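2-hydroxyethylphosphonate dioxygenase (Streptomyces viridochromogenes, PDB 4YAR) uses non-heme iron(II) and O2 to convert 2-hydroxyethylphosphonate into hydroxymethylphosphonate and formate during biosynthesis of the antibiotic and herbicide phosphinothricin tripeptide (bialaphos). Local coordinates at residues 195-200 / 403-409; 249-255 / 278-283; 259-264 / 275-279. The protein carries 1 engineered substitution. All coordinates share one frame. Where two conformers were deposited one is given. Numbering follows the deposited sequence.

Interaction 1. Residues 195-200 / 403-409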
ATOM      1  N   VAL A 195      -6.506  15.320   4.294  1.00 19.94           N
ATOM      2  CA  VAL A 195      -6.668  13.917   3.914  1.00 19.65           C
ATOM      3  C   VAL A 195      -5.613  13.104   4.566  1.00 19.16           C
ATOM      4  O   VAL A 195      -4.418  13.503   4.520  1.00 20.40           O
ATOM      5  CB  VAL A 195      -6.512  13.616   2.409  1.00 20.80           C
ATOM      6  CG1 VAL A 195      -6.582  12.101   2.158  1.00 23.18           C
ATOM      7  CG2 VAL A 195      -7.423  14.411   1.562  1.00 21.81           C
ATOM      8  N   SER A 196      -6.013  11.974   5.155  1.00 20.29           N
ATOM      9  CA  SER A 196      -5.078  11.009   5.687  1.00 21.51           C
ATOM     10  C   SER A 196      -5.269   9.753   4.857  1.00 22.56           C
ATOM     11  O   SER A 196      -6.363   9.163   4.853  1.00 22.46           O
ATOM     12  CB  SER A 196      -5.282  10.739   7.158  1.00 25.43           C
ATOM     13  OG  SER A 196      -4.335   9.777   7.643  1.00 34.03           O
ATOM     14  N   TYR A 197      -4.223   9.381   4.140  1.00 19.07           N
ATOM     15  CA  TYR A 197      -4.222   8.272   3.208  1.00 17.38           C
ATOM     16  C   TYR A 197      -3.229   7.176   3.657  1.00 18.33           C
ATOM     17  O   TYR A 197      -2.008   7.387   3.592  1.00 18.03           O
ATOM     18  CB  TYR A 197      -3.795   8.732   1.818  1.00 16.60           C
ATOM     19  CG  TYR A 197      -3.892   7.619   0.778  1.00 17.44           C
ATOM     20  CD1 TYR A 197      -5.119   7.247   0.262  1.00 18.85           C
ATOM     21  CD2 TYR A 197      -2.766   6.951   0.337  1.00 17.61           C
ATOM     22  CE1 TYR A 197      -5.236   6.221  -0.649  1.00 19.92           C
ATOM     23  CE2 TYR A 197      -2.835   5.929  -0.596  1.00 20.31           C
ATOM     24  CZ  TYR A 197      -4.085   5.564  -1.108  1.00 19.91           C
ATOM     25  OH  TYR A 197      -4.137   4.544  -2.018  1.00 21.41           O
ATOM     26  N   THR A 198      -3.780   6.052   4.075  1.00 20.07           N
ATOM     27  CA  THR A 198      -2.954   4.946   4.553  1.00 21.32           C
ATOM     28  C   THR A 198      -2.675   3.942   3.417  1.00 22.93           C
ATOM     29  O   THR A 198      -3.370   3.853   2.428  1.00 26.30           O
ATOM     30  CB  THR A 198      -3.644   4.226   5.680  1.00 25.06           C
ATOM     31  OG1 THR A 198      -4.797   3.590   5.120  1.00 26.92           O
ATOM     32  CG2 THR A 198      -4.046   5.151   6.841  1.00 27.27           C
ATOM     33  N   ALA A 199      -1.550   3.287   3.477  1.00 25.55           N
ATOM     34  CA  ALA A 199      -1.318   2.182   2.544  1.00 26.06           C
ATOM     35  C   ALA A 199      -1.372   0.942   3.400  1.00 23.60           C
ATOM     36  O   ALA A 199      -1.156   1.031   4.593  1.00 21.61           O
ATOM     37  CB  ALA A 199       0.055   2.327   1.919  1.00 25.07           C
ATOM     38  N   GLN A 200      -1.502  -0.213   2.749  1.00 26.42           N
ATOM     39  CA  GLN A 200      -1.279  -1.524   3.415  1.00 27.09           C
ATOM     40  C   GLN A 200       0.091  -1.587   4.006  1.00 24.60           C
ATOM     41  O   GLN A 200       1.051  -1.114   3.434  1.00 22.72           O
ATOM     42  CB  GLN A 200      -1.504  -2.694   2.425  1.00 30.74           C
ATOM     43  CG  GLN A 200      -0.303  -3.096   1.527  1.00 31.24           C
ATOM     44  CD  GLN A 200       0.236  -2.008   0.565  1.00 28.63           C
ATOM     45  OE1 GLN A 200      -0.470  -1.051   0.162  1.00 28.87           O
ATOM     46  NE2 GLN A 200       1.497  -2.190   0.146  1.00 27.44           N
ATOM     47  N   LEU A 403      -6.650  15.210  -6.394  1.00 16.07           N
ATOM     48  CA  LEU A 403      -5.499  14.596  -5.671  1.00 16.86           C
ATOM     49  C   LEU A 403      -5.476  13.106  -6.014  1.00 17.31           C
ATOM     50  O   LEU A 403      -6.534  12.484  -6.093  1.00 16.82           O
ATOM     51  CB  LEU A 403      -5.677  14.791  -4.168  1.00 18.95           C
ATOM     52  CG  LEU A 403      -5.800  16.205  -3.580  1.00 22.74           C
ATOM     53  CD1 LEU A 403      -5.611  16.253  -2.082  1.00 25.87           C
ATOM     54  CD2 LEU A 403      -4.856  17.132  -4.264  1.00 21.01           C
ATOM     55  N   LYS A 404      -4.271  12.596  -6.321  1.00 15.33           N
ATOM     56  CA  LYS A 404      -4.069  11.230  -6.718  1.00 16.57           C
ATOM     57  C   LYS A 404      -3.228  10.535  -5.659  1.00 15.72           C
ATOM     58  O   LYS A 404      -2.029  10.860  -5.456  1.00 19.92           O
ATOM     59  CB  LYS A 404      -3.375  11.137  -8.051  1.00 19.30           C
ATOM     60  CG  LYS A 404      -2.941   9.734  -8.415  1.00 19.66           C
ATOM     61  CD  LYS A 404      -2.485   9.765  -9.856  1.00 21.93           C
ATOM     62  CE  LYS A 404      -2.074   8.390 -10.345  1.00 26.99           C
ATOM     63  NZ  LYS A 404      -2.678   8.216 -11.649  1.00 27.39           N
ATOM     64  N   PHE A 405      -3.798   9.542  -5.041  1.00 16.47           N
ATOM     65  CA  PHE A 405      -3.075   8.729  -4.032  1.00 13.52           C
ATOM     66  C   PHE A 405      -2.900   7.342  -4.598  1.00 15.82           C
ATOM     67  O   PHE A 405      -3.737   6.825  -5.365  1.00 19.97           O
ATOM     68  CB  PHE A 405      -3.811   8.688  -2.677  1.00 14.95           C
ATOM     69  CG  PHE A 405      -4.014  10.017  -2.022  1.00 15.59           C
ATOM     70  CD1 PHE A 405      -2.999  10.582  -1.230  1.00 16.48           C
ATOM     71  CD2 PHE A 405      -5.156  10.745  -2.235  1.00 15.31           C
ATOM     72  CE1 PHE A 405      -3.188  11.804  -0.578  1.00 16.24           C
ATOM     73  CE2 PHE A 405      -5.357  11.956  -1.581  1.00 16.21           C
ATOM     74  CZ  PHE A 405      -4.360  12.498  -0.780  1.00 15.49           C
ATOM     75  N   GLY A 406      -1.874   6.634  -4.122  1.00 14.11           N
ATOM     76  CA  GLY A 406      -1.655   5.319  -4.535  1.00 15.87           C
ATOM     77  C   GLY A 406      -1.165   4.422  -3.429  1.00 15.27           C
ATOM     78  O   GLY A 406      -0.398   4.784  -2.588  1.00 16.68           O
ATOM     79  N   SER A 407      -1.680   3.202  -3.465  1.00 18.06           N
ATOM     80  CA  SER A 407      -1.297   2.165  -2.510  1.00 18.87           C
ATOM     81  C   SER A 407      -1.532   0.792  -3.145  1.00 18.84           C
ATOM     82  O   SER A 407      -2.032   0.706  -4.266  1.00 18.13           O
ATOM     83  CB  SER A 407      -2.119   2.290  -1.231  1.00 20.03           C
ATOM     84  OG  SER A 407      -3.541   2.311  -1.451  1.00 20.97           O
ATOM     85  N   GLY A 408      -1.290  -0.289  -2.403  1.00 16.71           N
ATOM     86  CA  GLY A 408      -1.661  -1.603  -2.955  1.00 17.91           C
ATOM     87  C   GLY A 408      -0.490  -2.558  -2.862  1.00 18.90           C
ATOM     88  O   GLY A 408       0.645  -2.210  -3.219  1.00 18.10           O
ATOM     89  N   ALA A 409      -0.792  -3.780  -2.438  1.00 20.36           N
ATOM     90  CA  ALA A 409       0.197  -4.874  -2.431  1.00 22.07           C
ATOM     91  C   ALA A 409       0.523  -5.425  -3.820  1.00 21.01           C
ATOM     92  O   ALA A 409       1.560  -6.046  -4.000  1.00 22.25           O
ATOM     93  CB  ALA A 409      -0.311  -5.995  -1.572  1.00 22.97           C
TER
HETATM   94  O   HOH W   1      -5.142   2.318   0.997  1.00 30.63           O

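Interaction 2. Residues 249-255 / 278-283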
ATOM      1  N   ALA A 249      30.795 -21.403   2.545  1.00 22.50           N
ATOM      2  CA  ALA A 249      30.085 -20.644   1.480  1.00 20.14           C
ATOM      3  C   ALA A 249      31.092 -20.018   0.513  1.00 20.59           C
ATOM      4  O   ALA A 249      30.948 -20.114  -0.737  1.00 23.65           O
ATOM      5  CB  ALA A 249      29.232 -19.561   2.120  1.00 22.37           C
ATOM      6  N   ALA A 250      32.106 -19.403   1.080  1.00 20.77           N
ATOM      7  CA  ALA A 250      33.154 -18.766   0.249  1.00 23.96           C
ATOM      8  C   ALA A 250      33.871 -19.788  -0.640  1.00 22.79           C
ATOM      9  O   ALA A 250      33.932 -19.652  -1.881  1.00 25.86           O
ATOM     10  CB  ALA A 250      34.068 -17.955   1.120  1.00 25.33           C
ATOM     11  N   GLU A 251      34.290 -20.889  -0.059  1.00 25.01           N
ATOM     12  CA  GLU A 251      34.710 -22.049  -0.864  1.00 28.64           C
ATOM     13  C   GLU A 251      33.791 -22.558  -1.988  1.00 27.48           C
ATOM     14  O   GLU A 251      34.257 -22.840  -3.065  1.00 31.77           O
ATOM     15  CB  GLU A 251      34.919 -23.213   0.072  1.00 32.51           C
ATOM     16  CG  GLU A 251      36.238 -23.135   0.752  1.00 42.09           C
ATOM     17  CD  GLU A 251      37.042 -24.391   0.506  1.00 49.70           C
ATOM     18  OE1 GLU A 251      36.726 -25.131  -0.468  1.00 57.16           O
ATOM     19  OE2 GLU A 251      37.990 -24.616   1.277  1.00 55.08           O
ATOM     20  N   ALA A 252      32.495 -22.735  -1.720  1.00 25.01           N
ATOM     21  CA  ALA A 252      31.578 -23.177  -2.720  1.00 27.45           C
ATOM     22  C   ALA A 252      31.500 -22.176  -3.844  1.00 26.99           C
ATOM     23  O   ALA A 252      31.241 -22.566  -4.980  1.00 29.86           O
ATOM     24  CB  ALA A 252      30.175 -23.383  -2.133  1.00 27.45           C
ATOM     25  N   ALA A 253      31.671 -20.906  -3.543  1.00 23.62           N
ATOM     26  CA  ALA A 253      31.480 -19.888  -4.593  1.00 24.87           C
ATOM     27  C   ALA A 253      32.770 -19.525  -5.327  1.00 29.34           C
ATOM     28  O   ALA A 253      32.747 -18.754  -6.308  1.00 28.66           O
ATOM     29  CB  ALA A 253      30.896 -18.638  -3.976  1.00 26.38           C
ATOM     30  N   GLY A 254      33.882 -20.079  -4.862  1.00 31.71           N
ATOM     31  CA  GLY A 254      35.226 -19.709  -5.361  1.00 29.30           C
ATOM     32  C   GLY A 254      35.731 -18.354  -4.933  1.00 31.05           C
ATOM     33  O   GLY A 254      36.562 -17.797  -5.633  1.00 34.78           O
ATOM     34  N   VAL A 255      35.312 -17.850  -3.763  1.00 24.99           N
ATOM     35  CA  VAL A 255      35.595 -16.497  -3.302  1.00 26.36           C
ATOM     36  C   VAL A 255      36.514 -16.519  -2.150  1.00 28.84           C
ATOM     37  O   VAL A 255      36.267 -17.258  -1.180  1.00 28.00           O
ATOM     38  CB  VAL A 255      34.286 -15.745  -2.916  1.00 27.27           C
ATOM     39  CG1 VAL A 255      34.543 -14.440  -2.145  1.00 27.64           C
ATOM     40  CG2 VAL A 255      33.448 -15.509  -4.159  1.00 25.60           C
ATOM     41  N   THR A 278      27.988 -13.489  -6.847  1.00 20.46           N
ATOM     42  CA  THR A 278      28.653 -14.751  -7.096  1.00 21.80           C
ATOM     43  C   THR A 278      28.268 -15.763  -5.981  1.00 21.13           C
ATOM     44  O   THR A 278      27.955 -16.932  -6.264  1.00 23.27           O
ATOM     45  CB  THR A 278      30.145 -14.558  -7.060  1.00 23.62           C
ATOM     46  OG1 THR A 278      30.530 -13.715  -8.151  1.00 24.68           O
ATOM     47  CG2 THR A 278      30.784 -15.897  -7.164  1.00 24.44           C
ATOM     48  N   LEU A 279      28.244 -15.278  -4.736  1.00 22.06           N
ATOM     49  CA  LEU A 279      27.748 -16.112  -3.645  1.00 21.79           C
ATOM     50  C   LEU A 279      26.289 -16.520  -3.804  1.00 20.30           C
ATOM     51  O   LEU A 279      25.919 -17.699  -3.614  1.00 20.18           O
ATOM     52  CB  LEU A 279      27.883 -15.386  -2.309  1.00 27.67           C
ATOM     53  CG  LEU A 279      28.794 -16.030  -1.292  1.00 34.74           C
ATOM     54  CD1 LEU A 279      30.238 -15.704  -1.625  1.00 38.78           C
ATOM     55  CD2 LEU A 279      28.457 -15.465   0.068  1.00 33.78           C
ATOM     56  N   GLY A 280      25.442 -15.559  -4.192  1.00 17.50           N
ATOM     57  CA  GLY A 280      24.023 -15.894  -4.398  1.00 17.64           C
ATOM     58  C   GLY A 280      23.789 -16.912  -5.475  1.00 16.06           C
ATOM     59  O   GLY A 280      22.897 -17.773  -5.353  1.00 17.83           O
ATOM     60  N   ARG A 281      24.502 -16.781  -6.567  1.00 19.97           N
ATOM     61  CA  ARG A 281      24.387 -17.763  -7.690  1.00 23.27           C
ATOM     62  C   ARG A 281      24.756 -19.138  -7.189  1.00 23.78           C
ATOM     63  O   ARG A 281      24.081 -20.128  -7.492  1.00 23.01           O
ATOM     64  CB  ARG A 281      25.377 -17.463  -8.864  1.00 29.22           C
ATOM     65  CG  ARG A 281      24.989 -16.308  -9.764  1.00 41.85           C
ATOM     66  CD  ARG A 281      25.721 -16.359 -11.121  1.00 51.69           C
ATOM     67  NE  ARG A 281      25.653 -15.060 -11.796  1.00 56.85           N
ATOM     68  CZ  ARG A 281      26.531 -14.058 -11.672  1.00 59.85           C
ATOM     69  NH1 ARG A 281      27.614 -14.161 -10.901  1.00 58.21           N
ATOM     70  NH2 ARG A 281      26.320 -12.930 -12.347  1.00 62.77           N
ATOM     71  N   ALA A 282      25.840 -19.208  -6.412  1.00 23.73           N
ATOM     72  CA  ALA A 282      26.380 -20.500  -5.991  1.00 22.51           C
ATOM     73  C   ALA A 282      25.519 -21.194  -4.973  1.00 22.97           C
ATOM     74  O   ALA A 282      25.417 -22.413  -5.012  1.00 21.06           O
ATOM     75  CB  ALA A 282      27.770 -20.335  -5.432  1.00 22.82           C
ATOM     76  N   LEU A 283      24.955 -20.434  -4.041  1.00 21.61           N
ATOM     77  CA  LEU A 283      24.150 -20.955  -2.900  1.00 24.89           C
ATOM     78  C   LEU A 283      22.643 -20.915  -3.041  1.00 23.78           C
ATOM     79  O   LEU A 283      21.885 -21.515  -2.233  1.00 21.83           O
ATOM     80  CB  LEU A 283      24.540 -20.189  -1.640  1.00 26.52           C
ATOM     81  CG  LEU A 283      25.981 -20.351  -1.114  1.00 32.65           C
ATOM     82  CD1 LEU A 283      25.850 -20.576   0.394  1.00 36.36           C
ATOM     83  CD2 LEU A 283      26.750 -21.530  -1.663  1.00 32.65           C
TER

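Interaction 3. Residues 259-264 / 275-279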
ATOM      1  N   ASP A 259      37.750 -11.328   0.558  1.00 28.86           N
ATOM      2  CA  ASP A 259      36.874 -10.635  -0.381  1.00 26.44           C
ATOM      3  C   ASP A 259      35.398 -10.699   0.151  1.00 28.40           C
ATOM      4  O   ASP A 259      34.662  -9.721   0.028  1.00 24.20           O
ATOM      5  CB  ASP A 259      36.981 -11.228  -1.805  1.00 30.62           C
ATOM      6  CG  ASP A 259      38.384 -11.010  -2.504  1.00 33.54           C
ATOM      7  OD1 ASP A 259      39.302 -10.380  -1.956  1.00 40.42           O
ATOM      8  OD2 ASP A 259      38.547 -11.488  -3.635  1.00 36.31           O
ATOM      9  N   LEU A 260      34.976 -11.803   0.758  1.00 25.87           N
ATOM     10  CA  LEU A 260      33.625 -11.830   1.408  1.00 27.62           C
ATOM     11  C   LEU A 260      33.497 -10.824   2.517  1.00 28.42           C
ATOM     12  O   LEU A 260      32.563 -10.067   2.524  1.00 25.68           O
ATOM     13  CB  LEU A 260      33.265 -13.244   1.864  1.00 27.13           C
ATOM     14  CG  LEU A 260      31.906 -13.411   2.496  1.00 28.96           C
ATOM     15  CD1 LEU A 260      30.793 -12.947   1.560  1.00 27.37           C
ATOM     16  CD2 LEU A 260      31.710 -14.864   2.867  1.00 27.38           C
ATOM     17  N   GLU A 261      34.478 -10.751   3.427  1.00 27.30           N
ATOM     18  CA  GLU A 261      34.465  -9.738   4.489  1.00 30.06           C
ATOM     19  C   GLU A 261      34.463  -8.308   3.941  1.00 27.54           C
ATOM     20  O   GLU A 261      33.728  -7.431   4.431  1.00 29.97           O
ATOM     21  CB  GLU A 261      35.647  -9.935   5.453  1.00 31.90           C
ATOM     22  CG  GLU A 261      35.661 -11.302   6.157  1.00 35.13           C
ATOM     23  CD  GLU A 261      34.406 -11.574   6.982  1.00 37.20           C
ATOM     24  OE1 GLU A 261      34.077 -10.749   7.866  1.00 40.93           O
ATOM     25  OE2 GLU A 261      33.743 -12.618   6.738  1.00 38.38           O
ATOM     26  N   ALA A 262      35.233  -8.076   2.898  1.00 26.35           N
ATOM     27  CA  ALA A 262      35.304  -6.725   2.301  1.00 27.17           C
ATOM     28  C   ALA A 262      33.956  -6.361   1.698  1.00 26.81           C
ATOM     29  O   ALA A 262      33.491  -5.238   1.851  1.00 23.53           O
ATOM     30  CB  ALA A 262      36.368  -6.679   1.235  1.00 27.63           C
ATOM     31  N   ALA A 263      33.327  -7.348   1.046  1.00 27.71           N
ATOM     32  CA  ALA A 263      31.980  -7.148   0.461  1.00 24.56           C
ATOM     33  C   ALA A 263      30.886  -6.836   1.462  1.00 25.82           C
ATOM     34  O   ALA A 263      30.007  -5.988   1.173  1.00 28.00           O
ATOM     35  CB  ALA A 263      31.597  -8.367  -0.359  1.00 28.14           C
ATOM     36  N   LEU A 264      30.960  -7.450   2.648  1.00 26.30           N
ATOM     37  CA  LEU A 264      29.986  -7.203   3.697  1.00 25.45           C
ATOM     38  C   LEU A 264      30.189  -5.827   4.313  1.00 25.93           C
ATOM     39  O   LEU A 264      29.235  -5.256   4.744  1.00 22.87           O
ATOM     40  CB  LEU A 264      29.962  -8.349   4.763  1.00 24.26           C
ATOM     41  CG  LEU A 264      29.690  -9.725   4.161  1.00 26.22           C
ATOM     42  CD1 LEU A 264      30.083 -10.835   5.146  1.00 27.11           C
ATOM     43  CD2 LEU A 264      28.216  -9.809   3.765  1.00 24.08           C
ATOM     44  N   VAL A 275      30.885  -9.895  -5.531  1.00 23.02           N
ATOM     45  CA  VAL A 275      31.107 -10.983  -4.566  1.00 22.21           C
ATOM     46  C   VAL A 275      29.726 -11.546  -4.115  1.00 21.44           C
ATOM     47  O   VAL A 275      29.518 -12.742  -4.095  1.00 21.88           O
ATOM     48  CB  VAL A 275      31.885 -10.514  -3.322  1.00 21.60           C
ATOM     49  CG1 VAL A 275      31.844 -11.513  -2.188  1.00 21.16           C
ATOM     50  CG2 VAL A 275      33.361 -10.236  -3.658  1.00 23.24           C
ATOM     51  N   LEU A 276      28.817 -10.656  -3.719  1.00 20.71           N
ATOM     52  CA  LEU A 276      27.517 -11.115  -3.216  1.00 20.89           C
ATOM     53  C   LEU A 276      26.690 -11.822  -4.280  1.00 20.94           C
ATOM     54  O   LEU A 276      26.003 -12.787  -3.981  1.00 21.99           O
ATOM     55  CB  LEU A 276      26.762  -9.996  -2.560  1.00 23.00           C
ATOM     56  CG  LEU A 276      27.511  -9.422  -1.355  1.00 20.90           C
ATOM     57  CD1 LEU A 276      26.758  -8.228  -0.833  1.00 22.02           C
ATOM     58  CD2 LEU A 276      27.716 -10.436  -0.206  1.00 22.44           C
ATOM     59  N   ARG A 277      26.814 -11.358  -5.511  0.50 20.19           N
ATOM     60  CA  ARG A 277      26.125 -11.965  -6.612  0.50 19.51           C
ATOM     61  C   ARG A 277      26.674 -13.352  -6.902  0.50 19.63           C
ATOM     62  O   ARG A 277      25.915 -14.259  -7.167  0.50 19.38           O
ATOM     63  CB  ARG A 277      26.198 -11.134  -7.864  0.50 19.36           C
ATOM     64  CG  ARG A 277      25.225 -11.648  -8.923  0.50 19.58           C
ATOM     65  CD  ARG A 277      24.815 -10.516  -9.846  0.50 20.36           C
ATOM     66  NE  ARG A 277      23.712 -10.895 -10.708  0.50 21.05           N
ATOM     67  CZ  ARG A 277      23.490 -10.357 -11.911  0.50 21.29           C
ATOM     68  NH1 ARG A 277      24.291  -9.397 -12.409  0.50 19.11           N
ATOM     69  NH2 ARG A 277      22.465 -10.803 -12.625  0.50 22.81           N
ATOM     70  N   THR A 278      27.988 -13.489  -6.847  1.00 20.46           N
ATOM     71  CA  THR A 278      28.653 -14.751  -7.096  1.00 21.80           C
ATOM     72  C   THR A 278      28.268 -15.763  -5.981  1.00 21.13           C
ATOM     73  O   THR A 278      27.955 -16.932  -6.264  1.00 23.27           O
ATOM     74  CB  THR A 278      30.145 -14.558  -7.060  1.00 23.62           C
ATOM     75  OG1 THR A 278      30.530 -13.715  -8.151  1.00 24.68           O
ATOM     76  CG2 THR A 278      30.784 -15.897  -7.164  1.00 24.44           C
ATOM     77  N   LEU A 279      28.244 -15.278  -4.736  1.00 22.06           N
ATOM     78  CA  LEU A 279      27.748 -16.112  -3.645  1.00 21.79           C
ATOM     79  C   LEU A 279      26.289 -16.520  -3.804  1.00 20.30           C
ATOM     80  O   LEU A 279      25.919 -17.699  -3.614  1.00 20.18           O
ATOM     81  CB  LEU A 279      27.883 -15.386  -2.309  1.00 27.67           C
ATOM     82  CG  LEU A 279      28.794 -16.030  -1.292  1.00 34.74           C
ATOM     83  CD1 LEU A 279      30.238 -15.704  -1.625  1.00 38.78           C
ATOM     84  CD2 LEU A 279      28.457 -15.465   0.068  1.00 33.78           C
TER

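Interaction 1. Residues 195-200 / 403-409
The rings of Y197 and F405 form an offset stack, centroids 4.8 Å apart and planes 21° from parallel, at the heart of the packing between two antiparallel sheets of the tandem cupin-type β-barrel fold. F405 CB sits over the Y197 ring, 3.3 Å from its centroid, a CH-pi contact; Y197 CB makes an off-centre one, 4.1 Å from the F405 ring centroid. V195 extends the apolar core, its CG1 3.7 Å from F405 CZ and its CG2 4.5 Å from L403 CD1. Strands 195-198 and 403-407 run roughly parallel (24°), axes 8.1 Å apart, too far for paired neighbours; they pack face to face, each hydrogen-bonded within its own sheet, V195 to V136 and L403 to V359. S196 and T198 direct CB away from this core: S196 belongs to a substrate site shared between dimer partners, and the T198 side chain lies about 4 Å from that of H129, an iron ligand that here binds cadmium. Toward the strand ends the CA spacing narrows from 9.7 Å at V195-L403 to 5.1 Å at A199-S407, and polar groups take over. Y197 OH and S407 OG share a very short 2.4 Å hydrogen bond, though the position of Y197 OH is less certain. One water donates to T198 O (2.7 Å) and lies 2.9 Å from S407 OG. Farther along, G408 N donates to Q200 OE1 at 2.8 Å.

Interaction 2. Residues 249-255 / 278-283
A253 CB lies against L279 and A282 together, 3.8 Å from L279 CD1 and 3.8 Å from A282 CB. With residues this small at the crossing, the A253 and A282 CA atoms come within 5.3 Å, while the short helical axes pass 9.0 Å apart and nearly at right angles (87°). L283 meets A249, one turn before A253, and A252, the residue next to it: A249 CB is 3.9 Å from L283 CD1, and A252 CB is 3.9 Å from L283 CD2, so the leucine fork touches two alanines. The helix ends in a Schellman motif. G254 takes a positive phi of 73°, V255 N bonds back to A250 O at 2.9 Å, and G254 N makes a weak 3.3 Å bond to E251 O. This reversal brings V255 onto the partner helix, where its CG2 packs 4.0 Å from T278 CG2 and 4.1 Å from L279 CD1. T278 OG1 is held within its own helix by T274 O. The contact joins the first helix of the second helix-turn-helix, assigned by similarity, to the later helix 270-283; helix 231-241 completes the core, with L239 touching A249 and L283, and L235 touching L279.

Interaction 3. Residues 259-264 / 275-279
Segments 259-264 and 275-279 are both helical throughout and cross at 116° between their N-to-C directions (signed angle -116°), their short axes 10.2 Å apart at closest approach. The nearest CA atoms, those of A263 and V275, are 6.4 Å apart, and the space between the backbones is filled by aliphatic side chains. V275 directs CB toward the opposing helix: its CG1 rests 3.6 Å from A263 CB and 4.0 Å from L260 CA, while its CG2 reaches the backbone at D259, 3.9 Å from O. The CA-to-CB bond of L260 points sideways, yet its side chain reaches the partner, where CD1 packs 3.7 Å from L279 CD2, 4.1 Å from V275 CG1 and 4.3 Å from L276 CD2. L276 meets A263 (CB to L276 CG, 4.3 Å) and L264, whose CD2 is 4.1 Å from L276 CD2. The contact is held by van der Waals packing, with D259 at its margin, CB 4.2 Å from V275 CG2. L235 of helix 231-241 touches L260, L264 and L279 and closes the core. On another face, E261 points CB away from this packing and forms a salt bridge with R246 of helix 246-253. The arrangement is that of a Cro/C1-type helix-turn-helix domain: helix 257-265 is the second helix of the motif assigned by similarity, and would correspond to the recognition helix, here backed by helix 270-283.

Overall arrangement
Interactions 2 and 3 belong to a single small helical domain, the second Cro/C1-type repeat. Their centres are 9 Å apart; both use helix 270-283, sharing T278 and L279, and their other segments lie on the successive helices 246-253 and 257-265. V255, in the turn between them, ties the two together: its CG1 is 4.0 Å from V275 CG1. Interaction 1 is remote, about 41 and 38 Å away between centres, and joins strands 192-198 and 400-407 of the two β-sheets beside the metal site. Along the chain, 195-200 comes first and 403-409 last, so the helical domain, along with most of the sheet that holds strand 400-407, lies between the strands that interaction 1 brings together.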